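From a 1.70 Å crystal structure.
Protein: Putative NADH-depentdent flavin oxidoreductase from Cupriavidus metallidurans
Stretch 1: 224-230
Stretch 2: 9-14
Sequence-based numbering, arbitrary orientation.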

# COMPACT_ATOMS: atom_id res chain seq x y z
N ALA D 224 1.21 22.71 -23.13
CA ALA D 224 -0.04 23.49 -23.03
C ALA D 224 -1.31 22.68 -22.74
O ALA D 224 -2.21 23.16 -22.07
CB ALA D 224 -0.22 24.36 -24.30
N GLU D 225 -1.35 21.45 -23.23
CA GLU D 225 -2.49 20.57 -23.06
C GLU D 225 -2.65 20.00 -21.63
O GLU D 225 -3.72 19.55 -21.27
CB GLU D 225 -2.43 19.41 -24.09
CG GLU D 225 -1.24 18.44 -23.94
CD GLU D 225 0.00 18.85 -24.70
OE1 GLU D 225 0.17 20.05 -24.98
OE2 GLU D 225 0.85 17.97 -25.01
N ARG D 226 -1.58 20.03 -20.84
CA ARG D 226 -1.64 19.49 -19.50
C ARG D 226 -1.92 20.63 -18.53
O ARG D 226 -1.42 21.71 -18.73
CB ARG D 226 -0.32 18.83 -19.14
CG ARG D 226 0.18 17.83 -20.19
CD ARG D 226 1.44 17.13 -19.73
NE ARG D 226 2.14 16.43 -20.83
CZ ARG D 226 3.26 15.74 -20.71
NH1 ARG D 226 3.86 15.59 -19.55
NH2 ARG D 226 3.82 15.20 -21.79
N PRO D 227 -2.70 20.36 -17.49
CA PRO D 227 -3.15 21.42 -16.56
C PRO D 227 -2.05 21.89 -15.61
O PRO D 227 -1.23 21.11 -15.17
CB PRO D 227 -4.29 20.74 -15.77
CG PRO D 227 -3.91 19.28 -15.78
CD PRO D 227 -3.37 19.08 -17.19
N VAL D 228 -2.08 23.17 -15.30
CA VAL D 228 -1.24 23.76 -14.30
C VAL D 228 -2.17 24.62 -13.46
O VAL D 228 -3.04 25.34 -13.99
CB VAL D 228 -0.13 24.62 -14.92
CG1 VAL D 228 0.68 25.37 -13.84
CG2 VAL D 228 0.75 23.81 -15.80
N TRP D 229 -1.98 24.57 -12.15
CA TRP D 229 -2.81 25.33 -11.22
C TRP D 229 -2.01 25.75 -10.00
O TRP D 229 -0.80 25.50 -9.94
CB TRP D 229 -4.08 24.53 -10.86
CG TRP D 229 -3.87 23.32 -10.00
CD1 TRP D 229 -3.91 23.25 -8.64
CD2 TRP D 229 -3.60 21.99 -10.46
NE1 TRP D 229 -3.68 21.96 -8.23
CE2 TRP D 229 -3.48 21.18 -9.33
CE3 TRP D 229 -3.41 21.43 -11.71
CZ2 TRP D 229 -3.21 19.81 -9.43
CZ3 TRP D 229 -3.17 20.08 -11.80
CH2 TRP D 229 -3.04 19.30 -10.68
N MET D 230 -2.65 26.45 -9.08
CA MET D 230 -1.98 26.87 -7.85
C MET D 230 -2.75 26.45 -6.63
O MET D 230 -4.00 26.45 -6.61
CB MET D 230 -1.80 28.41 -7.82
CG MET D 230 -0.88 28.92 -6.72
SD MET D 230 -0.60 30.71 -6.80
CE MET D 230 0.44 30.78 -8.22
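Stretch 2, residues 9-14: RIGNLE

Stretch 2 is a tight beta hairpin. Arg 9 and Ile 10 end one strand, Gly 11 and Asn 12 make the bend, and Leu 13 and Glu 14 begin the next strand. The bend is a type II' beta turn from Ile 10 to Leu 13. Two backbone hydrogen bonds close it: Ile 10 N to Leu 13 O and Leu 13 N to Ile 10 O, both 2.9 Å. Gly 11 has phi/psi of 59/-126, and the positive phi by itself favours glycine. Asn 12 follows at -94/3. The side chain of Arg 9 starts out extended, with chi1 and chi2 in t, bends at chi3, and reaches the turn, where its NH1 gives a very short hydrogen bond of 2.5 Å to Gly 11 O.

The hairpin packs on the loop of stretch 1 that leads into the strand at Val 228. In the backbone register Glu 225 lies nearest Asn 12, with their CA atoms 6.2 Å apart. Pro 227 lies nearest Gly 11, CA to CA 5.1 Å. Across the bend, the step from Gly 11 to Asn 12 runs roughly against the course from Glu 225 to Pro 227; the hairpin meets the loop with its turn end, and the strands do not pair. No hydrogen bond joins them, and the contact rests on packing. Together the two surfaces bury 249 Å².

Pro 227 is the centre of the contact and has the most area covered, 66 Å². Its CA-to-CB bond points toward the hairpin, and the ring is puckered C-gamma endo. Pro 227 CG lies 3.7 Å from Ile 10 O, 4.0 Å from Leu 13 CD2 and 4.3 Å from Ile 10 CD1. The ring thus meets side chains from both strands of the hairpin. Pro 227 CB also comes within 4.4 Å of Gly 11 N. A CB built in ideal geometry on Gly 11 would lie 3.3 Å from Pro 227 CB, a tight fit, so the bare glycine helps the turn sit close to the proline.

Ile 10 has 46 Å² covered. Its CA-to-CB bond points toward stretch 1, with chi1 in p and chi2 in t. Besides the proline, it reaches the indole of Trp 229: Ile 10 CD1 is 4.0 Å from Trp 229 CZ3, in an oblique approach to the ring. This extends the apolar contact from the loop into the strand.

Glu 225, with 44 Å² covered, meets Asn 12 at the more exposed end of the contact. The closest pair is Glu 225 O and Asn 12 CB, 3.4 Å apart. Between side chains, Glu 225 CB lies 4.1 Å from Asn 12 ND2. The Glu 225 carboxylate leads away from the hairpin, so its charge takes no part here.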

# COMPACT_ATOMS: atom_id res chain seq x y z
N ARG D 9 -12.89 16.49 -14.90
CA ARG D 9 -11.84 16.87 -15.81
C ARG D 9 -11.21 18.18 -15.32
O ARG D 9 -11.93 19.08 -14.85
CB ARG D 9 -12.44 17.12 -17.19
CG ARG D 9 -11.43 17.32 -18.30
CD ARG D 9 -12.07 17.60 -19.67
NE ARG D 9 -13.10 18.63 -19.66
CZ ARG D 9 -12.91 19.94 -19.48
NH1 ARG D 9 -11.70 20.46 -19.26
NH2 ARG D 9 -13.96 20.76 -19.50
N ILE D 10 -9.89 18.27 -15.43
CA ILE D 10 -9.14 19.51 -15.20
C ILE D 10 -8.26 19.68 -16.42
O ILE D 10 -7.45 18.82 -16.73
CB ILE D 10 -8.35 19.50 -13.88
CG1 ILE D 10 -7.56 18.20 -13.69
CG2 ILE D 10 -9.32 19.68 -12.71
CD1 ILE D 10 -6.59 18.23 -12.52
N GLY D 11 -8.48 20.76 -17.17
CA GLY D 11 -7.85 20.92 -18.46
C GLY D 11 -8.25 19.78 -19.37
O GLY D 11 -9.42 19.48 -19.49
N ASN D 12 -7.29 19.09 -19.95
CA ASN D 12 -7.59 17.94 -20.79
C ASN D 12 -7.54 16.63 -20.00
O ASN D 12 -7.76 15.55 -20.53
CB ASN D 12 -6.66 17.95 -22.01
CG ASN D 12 -6.85 19.19 -22.89
OD1 ASN D 12 -7.29 20.24 -22.43
ND2 ASN D 12 -6.50 19.07 -24.17
N LEU D 13 -7.30 16.73 -18.70
CA LEU D 13 -7.00 15.58 -17.89
C LEU D 13 -8.28 15.04 -17.29
O LEU D 13 -8.90 15.68 -16.43
CB LEU D 13 -5.99 16.00 -16.81
CG LEU D 13 -5.35 14.87 -16.03
CD1 LEU D 13 -4.52 13.98 -16.95
CD2 LEU D 13 -4.48 15.45 -14.91
N GLU D 14 -8.70 13.87 -17.76
CA GLU D 14 -9.94 13.24 -17.28
C GLU D 14 -9.66 12.56 -15.95
O GLU D 14 -8.60 11.94 -15.76
CB GLU D 14 -10.51 12.20 -18.26
CG GLU D 14 -11.01 12.71 -19.62
CD GLU D 14 -12.12 13.74 -19.57
OE1 GLU D 14 -13.04 13.67 -18.71
OE2 GLU D 14 -12.08 14.63 -20.44